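Alpha-L-arabinosidase (Xanthomonas axonopodis pv. citri, PDB 6D25) probably removes alpha-L-arabinofuranosyl side groups from arabinoxylans, including those on internally di-substituted units, as a family GH51 glycoside hydrolase. Local coordinates at residues G50-H55 / N93-G98; D323-W328 / A369-M374; G33-D38 / V458-L463. All coordinates share one frame; numbering follows the deposited sequence.

Contact 1: G50-H55 / N93-G98; sequences GQFAEH and NIRWPG
Phe52 and Arg95 run alongside each other from neighbouring parallel strands, the guanidinium laid over one face of the phenyl ring. The two planes are 26° apart, and Arg95 CZ stands 4.2 Å from the centroid of the Phe52 ring, close to its normal, which meets the criteria for a cation-pi stack. The overlap is displaced to the rim, with Arg95 NH2 3.6 Å from Phe52 CZ. The aliphatic part of Arg95 climbs away from the sheet and then bends at chi3 (62°), which folds the guanidinium over the ring; the same NH2 that lies over the ring also forms a salt bridge with Glu324.

Farther along, His55 and Trp96 meet rim to rim. Trp96 NE1 donates to His55 NE2 at 2.9 Å; the indole nitrogen lies in the imidazole plane, whereas the acceptor is tilted out of the indole plane, and the N-H...N angle of 141° describes a bent bond. His55 ND1 is bonded to Glu130, so both ring nitrogens have partners.

Along the strands the backbones are joined by regular parallel bonds, among them Arg95 N to Gln51 O at 2.9 Å and Ala53 N to Arg95 O at 2.9 Å. Beyond the strands a cis peptide precedes Pro97, whose O accepts a bond from His55 N at 3.2 Å, while Glu54 CG rests 3.4 Å from the same oxygen.

Glu54 turns its carboxylate toward Phe101, Trp125, Gln373 and a bound glycerol. The Trp96 bond uses NE2 as acceptor, which is consistent with ND1 of His55 being the donor to Glu130. The buried charge of Arg95 is probably met mainly by Glu324, with the Phe52 face adding a smaller cation-pi contribution.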
loop_
_atom_site.group_PDB
_atom_site.type_symbol
_atom_site.label_atom_id
_atom_site.label_comp_id
_atom_site.label_asym_id
_atom_site.label_seq_id
_atom_site.Cartn_x
_atom_site.Cartn_y
_atom_site.Cartn_z
ATOM N N GLY A 50 -1.376 13.070 -29.437
ATOM C CA GLY A 50 -1.200 13.601 -28.092
ATOM C C GLY A 50 0.221 14.061 -27.821
ATOM O O GLY A 50 1.226 13.596 -28.455
ATOM N N GLN A 51 0.299 15.028 -26.893
ATOM C CA GLN A 51 1.547 15.575 -26.409
ATOM C C GLN A 51 1.701 15.183 -24.929
ATOM O O GLN A 51 0.781 14.675 -24.286
ATOM C CB GLN A 51 1.569 17.091 -26.587
ATOM C CG GLN A 51 1.362 17.575 -28.028
ATOM C CD GLN A 51 2.584 17.406 -28.907
ATOM O OE1 GLN A 51 3.708 17.223 -28.437
ATOM N NE2 GLN A 51 2.368 17.463 -30.215
ATOM N N PHE A 52 2.901 15.418 -24.416
ATOM C CA PHE A 52 3.307 14.955 -23.111
ATOM C C PHE A 52 4.272 15.973 -22.520
ATOM O O PHE A 52 5.364 16.163 -23.044
ATOM C CB PHE A 52 3.919 13.556 -23.278
ATOM C CG PHE A 52 4.600 12.958 -22.084
ATOM C CD1 PHE A 52 4.214 13.291 -20.784
ATOM C CD2 PHE A 52 5.624 12.042 -22.268
ATOM C CE1 PHE A 52 4.886 12.744 -19.702
ATOM C CE2 PHE A 52 6.296 11.506 -21.171
ATOM C CZ PHE A 52 5.919 11.854 -19.901
ATOM N N ALA A 53 3.852 16.626 -21.426
ATOM C CA ALA A 53 4.624 17.681 -20.810
ATOM C C ALA A 53 4.933 17.336 -19.349
ATOM O O ALA A 53 4.177 17.749 -18.431
ATOM C CB ALA A 53 3.882 18.977 -20.926
ATOM N N GLU A 54 6.038 16.623 -19.116
ATOM C CA GLU A 54 6.489 16.304 -17.783
ATOM C C GLU A 54 7.161 17.528 -17.179
ATOM O O GLU A 54 7.762 18.338 -17.898
ATOM C CB GLU A 54 7.477 15.130 -17.817
ATOM C CG GLU A 54 7.958 14.630 -16.459
ATOM C CD GLU A 54 8.650 13.275 -16.482
ATOM O OE1 GLU A 54 8.895 12.759 -17.605
ATOM O OE2 GLU A 54 8.962 12.724 -15.391
ATOM N N HIS A 55 7.155 17.584 -15.834
ATOM C CA HIS A 55 8.003 18.545 -15.130
ATOM C C HIS A 55 9.438 18.050 -15.210
ATOM O O HIS A 55 9.848 17.215 -14.393
ATOM C CB HIS A 55 7.548 18.735 -13.690
ATOM C CG HIS A 55 6.345 19.593 -13.576
ATOM N ND1 HIS A 55 6.352 20.712 -12.820
ATOM C CD2 HIS A 55 5.152 19.558 -14.208
ATOM C CE1 HIS A 55 5.177 21.325 -12.953
ATOM N NE2 HIS A 55 4.427 20.642 -13.803
ATOM N N ASN A 93 -4.686 16.384 -26.894
ATOM C CA ASN A 93 -4.570 16.210 -25.421
ATOM C C ASN A 93 -3.110 16.417 -25.035
ATOM O O ASN A 93 -2.208 16.262 -25.888
ATOM C CB ASN A 93 -5.107 14.865 -24.942
ATOM C CG ASN A 93 -4.146 13.716 -25.131
ATOM O OD1 ASN A 93 -3.158 13.584 -24.377
ATOM N ND2 ASN A 93 -4.454 12.834 -26.070
ATOM N N ILE A 94 -2.910 16.791 -23.776
ATOM C CA ILE A 94 -1.588 16.836 -23.171
ATOM C C ILE A 94 -1.619 16.008 -21.887
ATOM O O ILE A 94 -2.474 16.260 -21.007
ATOM C CB ILE A 94 -1.147 18.273 -22.841
ATOM C CG1 ILE A 94 -1.161 19.179 -24.072
ATOM C CG2 ILE A 94 0.236 18.239 -22.173
ATOM C CD1 ILE A 94 -0.911 20.652 -23.751
ATOM N N ARG A 95 -0.669 15.091 -21.773
ATOM C CA ARG A 95 -0.456 14.321 -20.538
ATOM C C ARG A 95 0.482 15.094 -19.610
ATOM O O ARG A 95 1.532 15.576 -20.050
ATOM C CB ARG A 95 0.131 12.936 -20.827
ATOM C CG ARG A 95 0.292 12.150 -19.532
ATOM C CD ARG A 95 0.545 10.646 -19.483
ATOM N NE ARG A 95 1.750 10.262 -20.085
ATOM C CZ ARG A 95 2.626 9.346 -19.649
ATOM N NH1 ARG A 95 2.568 8.732 -18.455
ATOM N NH2 ARG A 95 3.624 9.092 -20.467
ATOM N N TRP A 96 0.090 15.228 -18.353
ATOM C CA TRP A 96 0.798 15.998 -17.353
ATOM C C TRP A 96 0.464 15.439 -15.971
ATOM O O TRP A 96 -0.672 15.000 -15.787
ATOM C CB TRP A 96 0.397 17.478 -17.494
ATOM C CG TRP A 96 0.830 18.389 -16.394
ATOM C CD1 TRP A 96 1.967 19.145 -16.371
ATOM C CD2 TRP A 96 0.129 18.701 -15.181
ATOM N NE1 TRP A 96 2.018 19.888 -15.223
ATOM C CE2 TRP A 96 0.919 19.633 -14.475
ATOM C CE3 TRP A 96 -1.069 18.278 -14.607
ATOM C CZ2 TRP A 96 0.557 20.128 -13.229
ATOM C CZ3 TRP A 96 -1.453 18.791 -13.381
ATOM C CH2 TRP A 96 -0.633 19.678 -12.685
ATOM N N PRO A 97 1.370 15.449 -14.984
ATOM C CA PRO A 97 2.716 16.037 -15.013
ATOM C C PRO A 97 3.870 15.036 -15.185
ATOM O O PRO A 97 5.042 15.371 -14.957
ATOM C CB PRO A 97 2.803 16.682 -13.627
ATOM C CG PRO A 97 2.076 15.692 -12.745
ATOM C CD PRO A 97 0.937 15.228 -13.616
ATOM N N GLY A 98 3.586 13.824 -15.636
ATOM C CA GLY A 98 4.616 12.856 -15.931
ATOM C C GLY A 98 4.012 11.591 -16.503
ATOM O O GLY A 98 2.826 11.596 -16.784
#

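Contact 2: D323-W328 / A369-M374; sequences DEWGTW and ANIAQM. With GOL (glycerol), chain G.
With CG set between the backbone N and carbonyl carbon (chi1 67°), Trp325 folds its indole back across Ile371, whose CG1 is anti to the backbone N (chi1 -164°). Ile371 CG1 lies 3.8 Å from the centroid of the six-membered ring of Trp325 and 9° off its normal, a CH-pi contact over the centre of the face. The branch continues to CD1, which touches Trp325 CH2 at 3.7 Å, and Ala369 CB approaches the pyrrole end of the indole.

The backbone supplies one firm bond, nearly straight, from Ala372 N to Trp325 O at 2.9 Å; the return bond from Trp325 N to Asn370 O is weak at 3.4 Å. Asn370 extends its side chain beside Asp323, OD1 lying 3.4 Å from Asp323 CB, and uses ND2 to bond Gln51 and Asn93. A water donates to both Thr327 O and Ala372 O, tying the segments together.

Glycerol, probably from the crystallisation liquor, joins two more side chains: its O2 donates to Glu324 OE1 at 2.9 Å, and Gln373 NE2 donates to its O3 at 2.9 Å. Glu324 is also held by Tyr268 and, through a salt bridge, by Arg95. The glycerol, bonded besides to Glu54, Tyr268 and Cys100, lies at the C-terminal ends of the strands, where (beta/alpha)8 glycosidases carry their active sites, and may mark the substrate site.

Strands 319-325 and 366-371 are neighbours in the parallel eight-stranded sheet. Helix 346-361 packs behind them, Phe359 meeting Trp325 edge-to-face, while strands 262-269 and 51-52 flank the pair.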
loop_
_atom_site.group_PDB
_atom_site.type_symbol
_atom_site.label_atom_id
_atom_site.label_comp_id
_atom_site.label_asym_id
_atom_site.label_seq_id
_atom_site.Cartn_x
_atom_site.Cartn_y
_atom_site.Cartn_z
ATOM N N ASP A 323 1.645 5.914 -24.690
ATOM C CA ASP A 323 1.707 7.306 -24.177
ATOM C C ASP A 323 3.146 7.739 -23.892
ATOM O O ASP A 323 3.325 8.833 -23.373
ATOM C CB ASP A 323 0.713 7.564 -23.053
ATOM C CG ASP A 323 0.967 6.662 -21.888
ATOM O OD1 ASP A 323 1.912 5.869 -22.024
ATOM O OD2 ASP A 323 0.239 6.791 -20.881
ATOM N N GLU A 324 4.135 6.954 -24.330
ATOM C CA GLU A 324 5.499 7.499 -24.545
ATOM C C GLU A 324 6.090 6.824 -25.777
ATOM O O GLU A 324 6.168 5.606 -25.818
ATOM C CB GLU A 324 6.434 7.293 -23.337
ATOM C CG GLU A 324 5.877 7.871 -22.055
ATOM C CD GLU A 324 6.695 7.632 -20.794
ATOM O OE1 GLU A 324 7.850 7.198 -20.947
ATOM O OE2 GLU A 324 6.141 7.862 -19.679
ATOM N N TRP A 325 6.487 7.633 -26.750
ATOM C CA TRP A 325 7.259 7.200 -27.893
ATOM C C TRP A 325 8.128 8.367 -28.378
ATOM O O TRP A 325 7.908 9.500 -27.962
ATOM C CB TRP A 325 6.350 6.668 -29.005
ATOM C CG TRP A 325 5.477 7.707 -29.637
ATOM C CD1 TRP A 325 4.272 8.146 -29.169
ATOM C CD2 TRP A 325 5.716 8.432 -30.858
ATOM N NE1 TRP A 325 3.764 9.123 -29.982
ATOM C CE2 TRP A 325 4.607 9.295 -31.047
ATOM C CE3 TRP A 325 6.751 8.460 -31.796
ATOM C CZ2 TRP A 325 4.519 10.166 -32.137
ATOM C CZ3 TRP A 325 6.642 9.291 -32.887
ATOM C CH2 TRP A 325 5.546 10.139 -33.058
ATOM N N GLY A 326 9.059 8.056 -29.249
ATOM C CA GLY A 326 9.983 9.034 -29.825
ATOM C C GLY A 326 11.433 8.695 -29.583
ATOM O O GLY A 326 11.758 7.682 -28.989
ATOM N N THR A 327 12.315 9.559 -30.086
ATOM C CA THR A 327 13.731 9.324 -30.032
ATOM C C THR A 327 14.304 9.787 -28.693
ATOM O O THR A 327 13.880 10.760 -28.120
ATOM C CB THR A 327 14.447 10.021 -31.195
ATOM O OG1 THR A 327 14.116 11.416 -31.211
ATOM C CG2 THR A 327 14.078 9.389 -32.510
ATOM N N TRP A 328 15.339 9.076 -28.270
ATOM C CA TRP A 328 16.124 9.440 -27.093
ATOM C C TRP A 328 17.608 9.336 -27.453
ATOM O O TRP A 328 18.100 8.246 -27.721
ATOM C CB TRP A 328 15.751 8.531 -25.918
ATOM C CG TRP A 328 16.159 9.034 -24.566
ATOM C CD1 TRP A 328 17.252 9.790 -24.242
ATOM C CD2 TRP A 328 15.485 8.754 -23.325
ATOM N NE1 TRP A 328 17.287 10.024 -22.899
ATOM C CE2 TRP A 328 16.219 9.395 -22.300
ATOM C CE3 TRP A 328 14.347 8.029 -22.983
ATOM C CZ2 TRP A 328 15.852 9.325 -20.958
ATOM C CZ3 TRP A 328 13.957 7.986 -21.657
ATOM C CH2 TRP A 328 14.702 8.633 -20.662
ATOM N N ALA A 369 -1.986 8.185 -28.397
ATOM C CA ALA A 369 -0.530 8.172 -28.331
ATOM C C ALA A 369 -0.041 9.548 -27.912
ATOM O O ALA A 369 -0.719 10.544 -28.129
ATOM C CB ALA A 369 0.097 7.748 -29.654
ATOM N N ASN A 370 1.094 9.572 -27.251
ATOM C CA ASN A 370 1.692 10.811 -26.764
ATOM C C ASN A 370 3.207 10.754 -26.987
ATOM O O ASN A 370 3.920 9.904 -26.413
ATOM C CB ASN A 370 1.400 11.097 -25.297
ATOM C CG ASN A 370 -0.072 11.125 -24.954
ATOM O OD1 ASN A 370 -0.689 10.067 -24.856
ATOM N ND2 ASN A 370 -0.639 12.316 -24.779
ATOM N N ILE A 371 3.716 11.667 -27.806
ATOM C CA ILE A 371 5.146 11.736 -28.074
ATOM C C ILE A 371 5.853 12.363 -26.870
ATOM O O ILE A 371 5.331 13.324 -26.252
ATOM C CB ILE A 371 5.423 12.501 -29.388
ATOM C CG1 ILE A 371 6.838 12.234 -29.880
ATOM C CG2 ILE A 371 5.152 13.990 -29.232
ATOM C CD1 ILE A 371 7.214 12.822 -31.213
ATOM N N ALA A 372 7.047 11.876 -26.577
ATOM C CA ALA A 372 7.876 12.409 -25.509
ATOM C C ALA A 372 8.925 13.381 -26.065
ATOM O O ALA A 372 9.774 12.937 -26.848
ATOM C CB ALA A 372 8.577 11.271 -24.807
ATOM N N GLN A 373 8.930 14.662 -25.702
ATOM C CA GLN A 373 7.947 15.398 -24.911
ATOM C C GLN A 373 7.692 16.715 -25.653
ATOM O O GLN A 373 8.189 16.878 -26.771
ATOM C CB GLN A 373 8.469 15.635 -23.493
ATOM C CG GLN A 373 8.503 14.368 -22.640
ATOM C CD GLN A 373 8.746 14.605 -21.178
ATOM O OE1 GLN A 373 8.533 15.732 -20.689
ATOM N NE2 GLN A 373 9.167 13.552 -20.483
ATOM N N MET A 374 6.942 17.647 -25.081
ATOM C CA MET A 374 6.292 18.657 -25.882
ATOM C C MET A 374 7.254 19.815 -26.198
ATOM O O MET A 374 7.344 20.215 -27.374
ATOM C CB MET A 374 5.029 19.180 -25.179
ATOM C CG MET A 374 4.142 20.023 -26.065
ATOM S SD MET A 374 2.576 20.455 -25.249
ATOM C CE MET A 374 3.150 21.626 -24.025
HETATM C C1 GOL G . 9.295 9.468 -18.217
HETATM O O1 GOL G . 9.547 10.327 -17.084
HETATM C C2 GOL G . 10.595 9.235 -19.041
HETATM O O2 GOL G . 10.372 8.077 -19.870
HETATM C C3 GOL G . 10.944 10.457 -19.895
HETATM O O3 GOL G . 9.956 10.805 -20.919
HETATM O O HOH W 1 11.286 10.608 -27.137
#

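Contact 3: G33-D38 / V458-L463; sequences GTLRVD and VQVEGL
Glu461 O is approached by two consecutive backbone nitrogens, Val37 N at 3.0 Å and Asp38 N at 3.5 Å. Both bonds are weak, the first because its N-H...O angle is only 130°. They mark the point where the 33-36 strand turns aside, after three regular parallel bonds; the straightest of these runs from Glu461 N to Leu35 O at 2.9 Å and 177°.

Above this end Arg36 doubles back through bends at chi2 and chi3 and grips the Asp38 carboxylate in a bidentate, side-on salt bridge. NE donates to OD1, and NH2 donates to OD2 at 2.8 Å within the guanidinium plane. The folded arginine runs alongside Glu461, NE 3.6 Å from Glu461 CB, with guanidinium and carboxylate planes 76° apart. Their charged ends do not meet; Gln459 NE2 donates to Glu461 OE2 at 3.1 Å, and OE1 forms a salt bridge with Lys503.

The face of Leu35, Val458 and Val460 is apolar, Leu35 CB meeting Val458 CG1 at 3.8 Å. Beyond the strand end Val37 CG2 touches Val460 CG1 and Leu463 CB.

Strands 29-36 and 454-461 are the one parallel pair of a sheet whose other pairings are antiparallel, in the beta domain beside the barrel. Strand 407-421 borders the first and strand 504-509 the second, while Leu35, Val37 and Leu463 pack against strand 441-447.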
loop_
_atom_site.group_PDB
_atom_site.type_symbol
_atom_site.label_atom_id
_atom_site.label_comp_id
_atom_site.label_asym_id
_atom_site.label_seq_id
_atom_site.Cartn_x
_atom_site.Cartn_y
_atom_site.Cartn_z
ATOM N N GLY A 33 1.970 0.460 -55.671
ATOM C CA GLY A 33 1.040 0.328 -54.556
ATOM C C GLY A 33 -0.412 0.408 -55.006
ATOM O O GLY A 33 -0.703 0.736 -56.158
ATOM N N THR A 34 -1.292 0.119 -54.048
ATOM C CA THR A 34 -2.721 0.155 -54.264
ATOM C C THR A 34 -3.385 0.871 -53.085
ATOM O O THR A 34 -3.103 0.536 -51.925
ATOM C CB THR A 34 -3.282 -1.265 -54.428
ATOM O OG1 THR A 34 -2.603 -1.863 -55.529
ATOM C CG2 THR A 34 -4.757 -1.285 -54.752
ATOM N N LEU A 35 -4.239 1.836 -53.401
ATOM C CA LEU A 35 -4.997 2.594 -52.406
ATOM C C LEU A 35 -6.480 2.254 -52.579
ATOM O O LEU A 35 -7.051 2.422 -53.688
ATOM C CB LEU A 35 -4.779 4.089 -52.628
ATOM C CG LEU A 35 -5.615 5.016 -51.730
ATOM C CD1 LEU A 35 -5.334 4.758 -50.269
ATOM C CD2 LEU A 35 -5.423 6.481 -52.097
ATOM N N ARG A 36 -7.091 1.770 -51.512
ATOM C CA ARG A 36 -8.494 1.334 -51.554
ATOM C C ARG A 36 -9.376 2.393 -50.871
ATOM O O ARG A 36 -9.765 2.244 -49.754
ATOM C CB ARG A 36 -8.639 -0.044 -50.900
ATOM C CG ARG A 36 -7.813 -1.156 -51.540
ATOM C CD ARG A 36 -8.042 -1.321 -53.024
ATOM N NE ARG A 36 -9.405 -1.608 -53.347
ATOM C CZ ARG A 36 -9.889 -2.809 -53.620
ATOM N NH1 ARG A 36 -9.111 -3.886 -53.451
ATOM N NH2 ARG A 36 -11.154 -2.923 -54.019
ATOM N N VAL A 37 -9.729 3.430 -51.614
ATOM C CA VAL A 37 -10.662 4.444 -51.127
ATOM C C VAL A 37 -12.046 3.795 -50.940
ATOM O O VAL A 37 -12.792 4.213 -50.110
ATOM C CB VAL A 37 -10.730 5.661 -52.066
ATOM C CG1 VAL A 37 -11.716 6.719 -51.572
ATOM C CG2 VAL A 37 -9.351 6.262 -52.296
ATOM N N ASP A 38 -12.314 2.730 -51.693
ATOM C CA ASP A 38 -13.556 1.978 -51.632
ATOM C C ASP A 38 -13.599 1.025 -50.434
ATOM O O ASP A 38 -14.601 0.353 -50.259
ATOM C CB ASP A 38 -13.757 1.168 -52.925
ATOM C CG ASP A 38 -12.600 0.233 -53.297
ATOM O OD1 ASP A 38 -11.465 0.404 -52.814
ATOM O OD2 ASP A 38 -12.824 -0.635 -54.126
ATOM N N VAL A 458 0.919 4.548 -57.564
ATOM C CA VAL A 458 -0.199 4.076 -56.739
ATOM C C VAL A 458 -1.462 4.011 -57.605
ATOM O O VAL A 458 -1.953 5.033 -58.111
ATOM C CB VAL A 458 -0.437 5.002 -55.543
ATOM C CG1 VAL A 458 -1.572 4.488 -54.682
ATOM C CG2 VAL A 458 0.827 5.219 -54.730
ATOM N N GLN A 459 -1.972 2.796 -57.718
ATOM C CA GLN A 459 -3.268 2.509 -58.332
ATOM C C GLN A 459 -4.367 2.865 -57.302
ATOM O O GLN A 459 -4.382 2.315 -56.209
ATOM C CB GLN A 459 -3.270 1.028 -58.702
ATOM C CG GLN A 459 -4.587 0.513 -59.253
ATOM C CD GLN A 459 -4.771 0.873 -60.708
ATOM O OE1 GLN A 459 -3.816 1.198 -61.427
ATOM N NE2 GLN A 459 -6.019 0.806 -61.129
ATOM N N VAL A 460 -5.273 3.763 -57.664
ATOM C CA VAL A 460 -6.308 4.240 -56.759
ATOM C C VAL A 460 -7.636 3.596 -57.168
ATOM O O VAL A 460 -8.070 3.764 -58.286
ATOM C CB VAL A 460 -6.413 5.776 -56.757
ATOM C CG1 VAL A 460 -7.552 6.266 -55.847
ATOM C CG2 VAL A 460 -5.096 6.422 -56.374
ATOM N N GLU A 461 -8.268 2.880 -56.244
ATOM C CA GLU A 461 -9.599 2.307 -56.447
ATOM C C GLU A 461 -10.632 3.119 -55.651
ATOM O O GLU A 461 -10.363 3.483 -54.499
ATOM C CB GLU A 461 -9.619 0.856 -55.980
ATOM C CG GLU A 461 -8.679 -0.054 -56.763
ATOM C CD GLU A 461 -8.966 -0.179 -58.261
ATOM O OE1 GLU A 461 -10.141 0.020 -58.649
ATOM O OE2 GLU A 461 -8.007 -0.421 -59.031
ATOM N N GLY A 462 -11.783 3.385 -56.275
ATOM C CA GLY A 462 -12.927 3.947 -55.598
ATOM C C GLY A 462 -12.917 5.464 -55.533
ATOM O O GLY A 462 -13.625 6.057 -54.723
ATOM N N LEU A 463 -12.148 6.121 -56.391
ATOM C CA LEU A 463 -12.107 7.580 -56.416
ATOM C C LEU A 463 -11.667 8.045 -57.797
ATOM O O LEU A 463 -10.531 7.804 -58.172
ATOM C CB LEU A 463 -11.112 8.103 -55.386
ATOM C CG LEU A 463 -10.929 9.617 -55.367
ATOM C CD1 LEU A 463 -12.190 10.307 -54.874
ATOM C CD2 LEU A 463 -9.748 10.005 -54.508
#

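Contacts 1 and 2 belong to one parallel eight-stranded sheet, that of the (beta/alpha)8 barrel expected of GH51 enzymes. Contact 1 joins the first two strands and contact 2 the last two, yet their centres are only 9 Å apart because the last strand, 366-371, returns beside the first, 51-52, which closes the barrel. Along the chain contact 1 is completed before contact 2 begins. Contact 3 lies in the separate mixed beta sheet, its centre about 37 Å from that of contact 1 and 32 Å from that of contact 2. Its segments precede and follow both others, so the beta domain is built from the two ends of the chain, with the barrel inserted between.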